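Local coordinates for legionella ubiquitin-specific protease A domain-containing protein (Legionella pneumophila subsp. pneumophila, PDB 5DGG) that probably acts as a ubiquitin-specific cysteine protease that removes ubiquitin from modified proteins, consistent with a metaeffector role in the Legionella pathogen, at residues Gln5-Met11 with Pro61-Arg65; Arg21-Val27 with Val52-Pro58; Glu84-Pro88 with Phe135-Tyr139; Asn155-Thr161 with Thr175-Glu179. The contacts are given in a common frame with arbitrary orientation. Residues are numbered along the deposited sequence.

Contact 1. Residues Gln5-Met11 with Pro61-Arg65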
# COMPACT_ATOMS: atom_id res chain seq x y z
N GLN A 5 5.92 -16.31 -0.53
CA GLN A 5 5.27 -15.04 -0.32
C GLN A 5 6.13 -14.13 0.52
O GLN A 5 6.84 -14.59 1.43
CB GLN A 5 3.99 -15.27 0.47
CG GLN A 5 2.80 -15.62 -0.38
CD GLN A 5 1.54 -15.62 0.43
OE1 GLN A 5 1.59 -15.82 1.63
NE2 GLN A 5 0.40 -15.37 -0.23
N MET A 6 6.04 -12.82 0.24
CA MET A 6 6.60 -11.83 1.12
C MET A 6 5.91 -11.91 2.48
O MET A 6 4.69 -12.11 2.60
CB MET A 6 6.49 -10.43 0.51
CG MET A 6 7.35 -10.25 -0.72
SD MET A 6 7.50 -8.61 -1.47
CE MET A 6 8.41 -7.75 -0.19
N GLN A 7 6.71 -11.81 3.52
CA GLN A 7 6.21 -11.73 4.88
C GLN A 7 6.31 -10.27 5.34
O GLN A 7 6.82 -9.40 4.62
CB GLN A 7 7.04 -12.64 5.80
CG GLN A 7 7.01 -14.12 5.39
CD GLN A 7 7.81 -15.00 6.34
OE1 GLN A 7 8.54 -14.49 7.19
NE2 GLN A 7 7.67 -16.33 6.22
N ASP A 8 5.79 -10.01 6.53
CA ASP A 8 5.83 -8.65 7.11
C ASP A 8 7.17 -7.93 6.95
O ASP A 8 7.24 -6.79 6.45
CB ASP A 8 5.54 -8.70 8.59
CG ASP A 8 4.12 -9.05 8.89
OD1 ASP A 8 3.30 -9.02 7.94
OD2 ASP A 8 3.83 -9.36 10.08
N HIS A 9 8.23 -8.59 7.42
CA HIS A 9 9.55 -7.98 7.47
C HIS A 9 10.03 -7.64 6.07
O HIS A 9 10.66 -6.62 5.87
CB HIS A 9 10.58 -8.84 8.22
CG HIS A 9 10.80 -10.20 7.63
ND1 HIS A 9 10.12 -11.32 8.05
CD2 HIS A 9 11.67 -10.63 6.68
CE1 HIS A 9 10.53 -12.38 7.37
NE2 HIS A 9 11.47 -11.98 6.52
N ASP A 10 9.72 -8.50 5.10
CA ASP A 10 10.07 -8.24 3.70
C ASP A 10 9.39 -6.97 3.23
O ASP A 10 10.02 -6.15 2.56
CB ASP A 10 9.63 -9.39 2.79
CG ASP A 10 10.23 -10.73 3.19
OD1 ASP A 10 11.44 -10.77 3.49
OD2 ASP A 10 9.49 -11.73 3.16
N MET A 11 8.10 -6.80 3.57
CA MET A 11 7.38 -5.59 3.15
C MET A 11 7.99 -4.37 3.84
O MET A 11 8.22 -3.33 3.22
CB MET A 11 5.89 -5.66 3.49
CG MET A 11 5.09 -6.79 2.85
SD MET A 11 5.00 -6.62 1.05
CE MET A 11 3.77 -5.28 1.03
N PRO A 61 -2.21 -10.31 6.07
CA PRO A 61 -1.01 -10.90 5.49
C PRO A 61 -1.44 -11.79 4.36
O PRO A 61 -2.62 -11.83 4.00
CB PRO A 61 -0.45 -11.70 6.65
CG PRO A 61 -1.69 -12.26 7.27
CD PRO A 61 -2.79 -11.22 7.07
N GLY A 62 -0.49 -12.48 3.75
CA GLY A 62 -0.85 -13.34 2.65
C GLY A 62 -1.04 -12.62 1.33
O GLY A 62 -0.08 -12.27 0.73
N HIS A 63 -2.30 -12.42 0.91
CA HIS A 63 -2.63 -11.69 -0.27
C HIS A 63 -2.50 -10.15 -0.00
O HIS A 63 -3.50 -9.50 0.24
CB HIS A 63 -4.06 -12.06 -0.68
CG HIS A 63 -4.50 -11.53 -2.01
ND1 HIS A 63 -4.90 -12.35 -3.05
CD2 HIS A 63 -4.55 -10.27 -2.49
CE1 HIS A 63 -5.25 -11.61 -4.08
NE2 HIS A 63 -5.02 -10.34 -3.77
N TRP A 64 -1.28 -9.62 -0.06
CA TRP A 64 -1.02 -8.21 0.22
C TRP A 64 -1.83 -7.32 -0.69
O TRP A 64 -1.99 -7.61 -1.88
CB TRP A 64 0.48 -7.89 0.07
CG TRP A 64 1.30 -8.58 1.15
CD1 TRP A 64 2.04 -9.73 1.03
CD2 TRP A 64 1.44 -8.15 2.49
NE1 TRP A 64 2.63 -10.05 2.23
CE2 TRP A 64 2.29 -9.08 3.14
CE3 TRP A 64 0.94 -7.07 3.20
CZ2 TRP A 64 2.63 -8.97 4.48
CZ3 TRP A 64 1.32 -6.93 4.52
CH2 TRP A 64 2.14 -7.90 5.17
N ARG A 65 -2.37 -6.27 -0.10
CA ARG A 65 -3.07 -5.22 -0.79
C ARG A 65 -2.59 -3.85 -0.29
O ARG A 65 -1.95 -3.73 0.75
CB ARG A 65 -4.59 -5.37 -0.57
CG ARG A 65 -5.20 -6.61 -1.21
CD ARG A 65 -6.68 -6.71 -0.90
NE ARG A 65 -7.26 -7.94 -1.41
CZ ARG A 65 -7.32 -9.10 -0.75
NH1 ARG A 65 -6.86 -9.25 0.47
NH2 ARG A 65 -7.87 -10.13 -1.33
O HOH W 1 1.92 -12.81 4.60
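W64 is the hub of this contact, its indole buried against the start of helix 8-14. The one direct hydrogen bond between the segments runs from W64 NE1 to the backbone carbonyl M6 O, 2.9 Å long and nearly straight, so the buried indole nitrogen is satisfied. A water adds a second polar link: it accepts from G62 N at 2.6 Å and donates weakly to M6 O at 3.5 Å. Q7 is the N-cap residue, and Q7 N donates to D10 OD2 at 2.8 Å at the start of helix 8-14.

M11 covers one face of the indole, with its CG 3.6 Å from the centroid of the six-membered ring of W64 (CH-pi) and its SD 4.1 Å from that of the five-membered ring, a Met-aromatic contact. A polar atom, D8 OD1, comes to 3.2 Å from W64 CH2 at the ring edge.

The 61-65 loop reaches this position through a cis peptide before P61 and backbone angles at G62 that call for glycine, followed by an inverse gamma turn centred on H63. That histidine points away, its NE2 hydrogen-bonded to D87 and its side chain touching C132; the three probably form the catalytic site of this central LupA domain. The loop connects strands 54-60 and 65-70. V27 of strand 22-29 packs on W64 and M11, while M6 and M11 rest on C137 of helix 132-146.

Contact 2. Residues Arg21-Val27 with Val52-Pro58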
# COMPACT_ATOMS: atom_id res chain seq x y z
N ARG A 21 5.00 15.19 3.51
CA ARG A 21 3.53 15.12 3.54
C ARG A 21 2.96 13.72 3.20
O ARG A 21 1.77 13.52 3.17
CB ARG A 21 2.97 16.19 2.61
CG ARG A 21 3.38 16.08 1.16
CD ARG A 21 3.31 17.47 0.49
NE ARG A 21 1.98 18.07 0.60
CZ ARG A 21 1.00 17.98 -0.32
NH1 ARG A 21 1.18 17.39 -1.50
NH2 ARG A 21 -0.17 18.55 -0.07
N ILE A 22 3.83 12.76 2.95
CA ILE A 22 3.42 11.39 2.65
C ILE A 22 3.81 10.51 3.81
O ILE A 22 5.03 10.38 4.14
CB ILE A 22 4.09 10.86 1.37
CG1 ILE A 22 3.78 11.74 0.17
CG2 ILE A 22 3.69 9.40 1.10
CD1 ILE A 22 4.71 11.56 -1.01
N VAL A 23 2.82 9.89 4.43
CA VAL A 23 3.11 8.89 5.45
C VAL A 23 2.92 7.49 4.91
O VAL A 23 1.91 7.21 4.27
CB VAL A 23 2.22 9.08 6.66
CG1 VAL A 23 2.32 7.92 7.66
CG2 VAL A 23 2.54 10.41 7.32
N VAL A 24 3.85 6.59 5.23
CA VAL A 24 3.72 5.20 4.91
C VAL A 24 3.67 4.48 6.24
O VAL A 24 4.64 4.48 7.01
CB VAL A 24 4.86 4.68 4.00
CG1 VAL A 24 4.63 3.19 3.65
CG2 VAL A 24 5.00 5.53 2.76
N MET A 25 2.53 3.90 6.54
CA MET A 25 2.36 3.18 7.80
C MET A 25 2.95 1.78 7.73
O MET A 25 3.15 1.25 6.65
CB MET A 25 0.90 3.02 8.15
CG MET A 25 0.09 4.22 7.85
SD MET A 25 -1.16 4.54 9.05
CE MET A 25 0.04 5.37 10.08
N ALA A 26 3.17 1.22 8.91
CA ALA A 26 3.61 -0.16 9.04
C ALA A 26 2.54 -1.11 8.57
O ALA A 26 1.33 -0.79 8.51
CB ALA A 26 3.99 -0.50 10.47
N VAL A 27 2.99 -2.32 8.31
CA VAL A 27 2.08 -3.37 7.89
C VAL A 27 0.91 -3.60 8.85
O VAL A 27 1.05 -3.60 10.08
CB VAL A 27 2.79 -4.70 7.63
CG1 VAL A 27 3.78 -4.56 6.49
CG2 VAL A 27 3.45 -5.23 8.89
N VAL A 52 0.29 16.39 6.82
CA VAL A 52 0.16 15.11 6.14
C VAL A 52 -0.93 15.22 5.11
O VAL A 52 -2.05 15.66 5.42
CB VAL A 52 -0.24 14.01 7.14
CG1 VAL A 52 -0.56 12.71 6.41
CG2 VAL A 52 0.87 13.82 8.15
N HIS A 53 -0.61 14.84 3.87
CA HIS A 53 -1.60 14.85 2.83
C HIS A 53 -1.93 13.47 2.26
O HIS A 53 -3.01 13.27 1.72
CB HIS A 53 -1.15 15.73 1.70
CG HIS A 53 -2.25 16.03 0.77
ND1 HIS A 53 -3.20 17.00 1.03
CD2 HIS A 53 -2.65 15.41 -0.36
CE1 HIS A 53 -4.09 17.01 0.05
NE2 HIS A 53 -3.79 16.04 -0.79
N TYR A 54 -0.99 12.53 2.36
CA TYR A 54 -1.19 11.18 1.86
C TYR A 54 -0.79 10.17 2.93
O TYR A 54 0.18 10.37 3.64
CB TYR A 54 -0.36 10.92 0.64
CG TYR A 54 -0.56 11.87 -0.47
CD1 TYR A 54 -1.58 11.67 -1.36
CD2 TYR A 54 0.31 12.95 -0.68
CE1 TYR A 54 -1.81 12.53 -2.39
CE2 TYR A 54 0.08 13.85 -1.74
CZ TYR A 54 -0.98 13.58 -2.61
OH TYR A 54 -1.33 14.37 -3.71
N ILE A 55 -1.55 9.08 3.03
CA ILE A 55 -1.27 7.98 3.97
C ILE A 55 -1.38 6.67 3.20
O ILE A 55 -2.42 6.43 2.61
CB ILE A 55 -2.24 7.98 5.16
CG1 ILE A 55 -2.21 9.31 5.89
CG2 ILE A 55 -1.82 6.88 6.10
CD1 ILE A 55 -3.24 9.55 6.98
N MET A 56 -0.32 5.87 3.17
CA MET A 56 -0.31 4.55 2.56
C MET A 56 -0.30 3.44 3.63
O MET A 56 0.42 3.52 4.63
CB MET A 56 0.92 4.31 1.71
CG MET A 56 1.36 5.44 0.80
SD MET A 56 2.57 4.67 -0.31
CE MET A 56 2.88 6.09 -1.27
N ILE A 57 -0.99 2.37 3.38
CA ILE A 57 -0.94 1.22 4.30
C ILE A 57 -0.82 -0.06 3.54
O ILE A 57 -1.67 -0.36 2.72
CB ILE A 57 -2.22 1.11 5.22
CG1 ILE A 57 -2.63 2.47 5.76
CG2 ILE A 57 -1.94 0.11 6.36
CD1 ILE A 57 -3.84 2.46 6.70
N PRO A 58 0.23 -0.86 3.80
CA PRO A 58 0.21 -2.18 3.24
C PRO A 58 -0.60 -3.14 4.09
O PRO A 58 -0.36 -3.24 5.28
CB PRO A 58 1.68 -2.57 3.18
CG PRO A 58 2.33 -1.74 4.28
CD PRO A 58 1.40 -0.65 4.68
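Five backbone hydrogen bonds zip R21-V27 to V52-P58. R21 O accepts twice, from H53 N at 2.8 Å and from Y54 N at 3.0 Å; V23 N donates to Y54 O (2.8 Å), V23 O accepts from M56 N (2.8 Å), and M25 N donates to M56 O (2.9 Å). V24 N turns the other way, to S18 OG. This is parallel pairing at 16°, with I22, V23 and V24 opposite Y54, I55 and M56, the two strands of a beta-alpha-beta unit whose helix 33-47 covers M25, V23 and I55. At M25 O the pattern is interrupted: P58, lacking an N-H, puts its CD 3.2 Å from M25 O, and pairing resumes between P58 and L28. The far edge of 52-58 is also satisfied, H53, I55 and I57 pairing with K71, L69 and V67. I22 CG1 meets Y54 CD2 at 3.8 Å on the face turned to helix 132-146, and the R21 guanidinium lies flat on the H53 ring, centres 4.5 Å apart.

Contact 3. Residues Glu84-Pro88 with Phe135-Tyr139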
# COMPACT_ATOMS: atom_id res chain seq x y z
N GLU A 84 -8.04 4.84 -2.15
CA GLU A 84 -7.80 3.85 -3.21
C GLU A 84 -7.43 2.52 -2.59
O GLU A 84 -6.51 2.45 -1.75
CB GLU A 84 -6.67 4.31 -4.13
CG GLU A 84 -6.25 3.25 -5.12
CD GLU A 84 -5.13 3.64 -6.08
OE1 GLU A 84 -4.67 4.82 -6.04
OE2 GLU A 84 -4.66 2.74 -6.83
N LEU A 85 -8.13 1.48 -2.97
CA LEU A 85 -7.89 0.13 -2.52
C LEU A 85 -7.39 -0.73 -3.64
O LEU A 85 -8.11 -0.99 -4.59
CB LEU A 85 -9.20 -0.45 -1.94
CG LEU A 85 -9.87 0.36 -0.83
CD1 LEU A 85 -11.19 -0.27 -0.32
CD2 LEU A 85 -8.94 0.61 0.32
N PHE A 86 -6.10 -1.11 -3.58
CA PHE A 86 -5.37 -1.78 -4.67
C PHE A 86 -5.23 -3.27 -4.37
O PHE A 86 -4.75 -3.66 -3.32
CB PHE A 86 -3.98 -1.16 -4.84
CG PHE A 86 -3.05 -1.91 -5.73
CD1 PHE A 86 -3.14 -1.79 -7.10
CD2 PHE A 86 -2.09 -2.76 -5.19
CE1 PHE A 86 -2.26 -2.48 -7.93
CE2 PHE A 86 -1.21 -3.43 -6.00
CZ PHE A 86 -1.29 -3.28 -7.38
N ASP A 87 -5.66 -4.10 -5.31
CA ASP A 87 -5.46 -5.52 -5.20
C ASP A 87 -4.62 -5.99 -6.42
O ASP A 87 -5.01 -5.77 -7.58
CB ASP A 87 -6.82 -6.18 -5.19
CG ASP A 87 -6.77 -7.66 -4.95
OD1 ASP A 87 -5.84 -8.33 -5.44
OD2 ASP A 87 -7.69 -8.19 -4.29
N PRO A 88 -3.45 -6.63 -6.16
CA PRO A 88 -2.61 -7.14 -7.24
C PRO A 88 -3.36 -7.98 -8.29
O PRO A 88 -2.93 -8.04 -9.45
CB PRO A 88 -1.60 -8.00 -6.49
CG PRO A 88 -1.47 -7.31 -5.18
CD PRO A 88 -2.84 -6.84 -4.86
N PHE A 135 3.90 -6.91 -6.05
CA PHE A 135 3.00 -5.93 -6.67
C PHE A 135 2.67 -4.79 -5.73
O PHE A 135 2.70 -3.63 -6.15
CB PHE A 135 1.70 -6.60 -7.16
CG PHE A 135 1.81 -7.29 -8.52
CD1 PHE A 135 1.52 -6.60 -9.67
CD2 PHE A 135 2.17 -8.63 -8.62
CE1 PHE A 135 1.64 -7.21 -10.91
CE2 PHE A 135 2.28 -9.26 -9.85
CZ PHE A 135 2.01 -8.55 -11.00
N THR A 136 2.32 -5.09 -4.48
CA THR A 136 1.90 -4.05 -3.57
C THR A 136 3.07 -3.10 -3.23
O THR A 136 2.89 -1.86 -3.17
CB THR A 136 1.23 -4.70 -2.31
OG1 THR A 136 -0.01 -5.31 -2.71
CG2 THR A 136 0.97 -3.65 -1.28
N CYS A 137 4.28 -3.64 -3.07
CA CYS A 137 5.46 -2.84 -2.79
C CYS A 137 5.79 -1.93 -3.94
O CYS A 137 5.99 -0.69 -3.79
CB CYS A 137 6.67 -3.71 -2.47
SG CYS A 137 6.69 -4.32 -0.79
N ALA A 138 5.76 -2.51 -5.14
CA ALA A 138 6.09 -1.74 -6.33
C ALA A 138 5.02 -0.70 -6.62
O ALA A 138 5.33 0.44 -7.00
CB ALA A 138 6.28 -2.65 -7.52
N TYR A 139 3.77 -1.08 -6.47
CA TYR A 139 2.67 -0.10 -6.67
C TYR A 139 2.75 1.08 -5.67
O TYR A 139 2.45 2.25 -6.04
CB TYR A 139 1.31 -0.81 -6.69
CG TYR A 139 0.14 0.06 -7.17
CD1 TYR A 139 -0.12 0.20 -8.50
CD2 TYR A 139 -0.69 0.73 -6.25
CE1 TYR A 139 -1.14 1.01 -8.96
CE2 TYR A 139 -1.74 1.52 -6.68
CZ TYR A 139 -1.96 1.66 -8.06
OH TYR A 139 -2.98 2.41 -8.55
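F86, at the end of strand 81-86, and P88, just beyond it, project into the surface of helix 132-146, where F135, T136 and Y139 receive them. The axes of 84-86 and 135-139 come no closer than 11.1 Å, at 141°, a gap that large side chains have to fill. F86 does most of this. Its ring slides flat onto that of Y139 in an offset stack, centroids 3.8 Å apart and planes only 4° from parallel, with F86 CE1 and Y139 CD1 at 3.5 Å. Y139 CB also sits over the F86 ring, 3.9 Å from its centroid. The edge of the F86 ring meets T136 OG1, 4.0 Å from F86 CE2; that hydroxyl is hydrogen-bonded to C132 O.

P88 fits beside F135 and T136, with P88 CB 3.6 Å from F135 CB and P88 CG 3.5 Å from T136 OG1. At the far end of the stacked tyrosine, Y139 OH donates a very short 2.4 Å hydrogen bond to E84 OE2. E84 OE1 is salt-bridged to K143, and E84 OE2 is also hydrogen-bonded to T120 OG1.

This packing brings together D87 and the C132 end of the helix, probably parts of the catalytic site. T120 of strand 115-120 touches both stacked rings, L162 of helix 156-165 packs on F135 and Y139, and M11 of helix 8-14 closes over T136, placing the contact between the sheet and its helical cover.

Contact 4. Residues Asn155-Thr161 with Thr175-Glu179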
# COMPACT_ATOMS: atom_id res chain seq x y z
N ASN A 155 11.66 4.01 -5.70
CA ASN A 155 12.58 3.07 -6.31
C ASN A 155 12.15 2.92 -7.75
O ASN A 155 11.25 2.16 -8.05
CB ASN A 155 12.52 1.72 -5.60
CG ASN A 155 13.56 0.75 -6.11
OD1 ASN A 155 13.76 0.59 -7.31
ND2 ASN A 155 14.22 0.08 -5.19
N PRO A 156 12.81 3.65 -8.66
CA PRO A 156 12.35 3.67 -10.05
C PRO A 156 12.41 2.30 -10.71
O PRO A 156 11.60 2.01 -11.59
CB PRO A 156 13.32 4.64 -10.75
CG PRO A 156 14.02 5.37 -9.67
CD PRO A 156 13.99 4.51 -8.44
N ILE A 157 13.32 1.45 -10.26
CA ILE A 157 13.43 0.13 -10.86
C ILE A 157 12.17 -0.68 -10.63
O ILE A 157 11.64 -1.32 -11.54
CB ILE A 157 14.63 -0.65 -10.33
CG1 ILE A 157 15.93 0.14 -10.60
CG2 ILE A 157 14.70 -1.99 -11.03
CD1 ILE A 157 17.15 -0.40 -9.86
N LEU A 158 11.67 -0.64 -9.39
CA LEU A 158 10.40 -1.32 -9.10
C LEU A 158 9.22 -0.71 -9.85
O LEU A 158 8.36 -1.45 -10.32
CB LEU A 158 10.11 -1.33 -7.60
CG LEU A 158 11.15 -1.96 -6.70
CD1 LEU A 158 10.67 -1.85 -5.27
CD2 LEU A 158 11.44 -3.40 -7.03
N ILE A 159 9.16 0.61 -9.93
CA ILE A 159 8.07 1.25 -10.65
C ILE A 159 8.06 0.87 -12.13
O ILE A 159 7.01 0.58 -12.68
CB ILE A 159 8.16 2.77 -10.55
CG1 ILE A 159 7.90 3.21 -9.12
CG2 ILE A 159 7.19 3.43 -11.51
CD1 ILE A 159 8.28 4.65 -8.84
N ASP A 160 9.23 0.95 -12.76
CA ASP A 160 9.32 0.70 -14.21
C ASP A 160 9.15 -0.78 -14.52
O ASP A 160 8.60 -1.12 -15.54
CB ASP A 160 10.64 1.21 -14.83
CG ASP A 160 10.88 2.73 -14.61
OD1 ASP A 160 9.92 3.47 -14.25
OD2 ASP A 160 12.04 3.15 -14.75
N THR A 161 9.61 -1.66 -13.64
CA THR A 161 9.33 -3.08 -13.86
C THR A 161 7.83 -3.34 -13.80
O THR A 161 7.21 -3.95 -14.74
CB THR A 161 10.11 -3.96 -12.89
OG1 THR A 161 11.51 -3.72 -13.07
CG2 THR A 161 9.80 -5.44 -13.14
N THR A 175 13.56 -8.17 -9.30
CA THR A 175 13.95 -6.83 -8.85
C THR A 175 13.72 -6.66 -7.34
O THR A 175 14.48 -5.96 -6.69
CB THR A 175 13.28 -5.69 -9.66
OG1 THR A 175 11.86 -5.81 -9.61
CG2 THR A 175 13.70 -5.74 -11.12
N THR A 176 12.70 -7.31 -6.78
CA THR A 176 12.47 -7.17 -5.35
C THR A 176 13.63 -7.86 -4.56
O THR A 176 14.10 -7.32 -3.55
CB THR A 176 11.07 -7.62 -4.91
OG1 THR A 176 10.87 -8.98 -5.24
CG2 THR A 176 9.99 -6.80 -5.59
N ARG A 177 14.12 -9.00 -5.05
CA ARG A 177 15.28 -9.66 -4.41
C ARG A 177 16.51 -8.79 -4.45
O ARG A 177 17.09 -8.45 -3.41
CB ARG A 177 15.58 -10.99 -5.09
CG ARG A 177 14.53 -12.03 -4.76
CD ARG A 177 14.49 -13.19 -5.76
NE ARG A 177 15.28 -14.35 -5.33
CZ ARG A 177 14.94 -15.18 -4.34
NH1 ARG A 177 13.84 -14.97 -3.62
NH2 ARG A 177 15.72 -16.21 -4.04
N GLU A 178 16.88 -8.39 -5.66
CA GLU A 178 18.03 -7.52 -5.87
C GLU A 178 17.96 -6.24 -5.08
O GLU A 178 18.95 -5.85 -4.48
CB GLU A 178 18.21 -7.18 -7.35
CG GLU A 178 19.11 -8.12 -8.11
CD GLU A 178 20.40 -8.42 -7.37
OE1 GLU A 178 20.62 -9.61 -7.05
OE2 GLU A 178 21.18 -7.48 -7.06
N GLU A 179 16.83 -5.57 -5.07
CA GLU A 179 16.74 -4.29 -4.36
C GLU A 179 16.83 -4.51 -2.85
O GLU A 179 17.30 -3.65 -2.10
CB GLU A 179 15.45 -3.53 -4.72
CG GLU A 179 15.44 -3.03 -6.16
CD GLU A 179 16.63 -2.17 -6.48
OE1 GLU A 179 16.74 -1.05 -5.94
OE2 GLU A 179 17.48 -2.61 -7.28
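N155 caps helix 156-165: its OD1 accepts from L158 N at 3.2 Å, while its ND2 donates to E179 OE1 at 2.9 Å, so one amide both starts the helix and ties it to the next. I157, on the more exposed side, lays CG2 against T175 CG2 at 3.9 Å and brings CD1 to 3.4 Å from E179 OE2. L158 then enters the groove between the helices; its CD2 lies 3.6 Å from T175 OG1, 4.0 Å from T176 CG2 and 4.1 Å from E179 CG. Those threonine hydroxyls have their own partners, T175 with L172 O and T176 with D134. L14 of helix 8-14 packs on L158, T176 and E179. One turn on, T161 folds its OG1 back to I157 O (2.8 Å), and T161 OG1 lies 3.6 Å from T175 CG2. The segment axes run 10.2 Å apart at 179°, the geometry of an antiparallel helical hairpin, built here from helices 156-165 and 171-183.

Contacts 1 and 3 meet most closely, their centres about 12 Å apart: H63 NE2 lies 2.7 Å from D87 OD1, a probable hydrogen bond, and R65 NE forms a 2.9 Å salt bridge with D87 OD2. With C132 touching H63, this meeting point is consistent with a Cys-His-Asp catalytic triad, in the chain order His, Asp, Cys as in Ulp1-type cysteine proteases. Contact 2, nested inside the loop closed by contact 1, packs against contact 1 through V27, whose CG1 is 3.8 Å from M11 CB and 3.9 Å from W64 CZ3. Contact 4 is peripheral, about 20 Å from contact 2 between centres, and touches contact 3 where A138 CB lies 3.7 Å from L158 O.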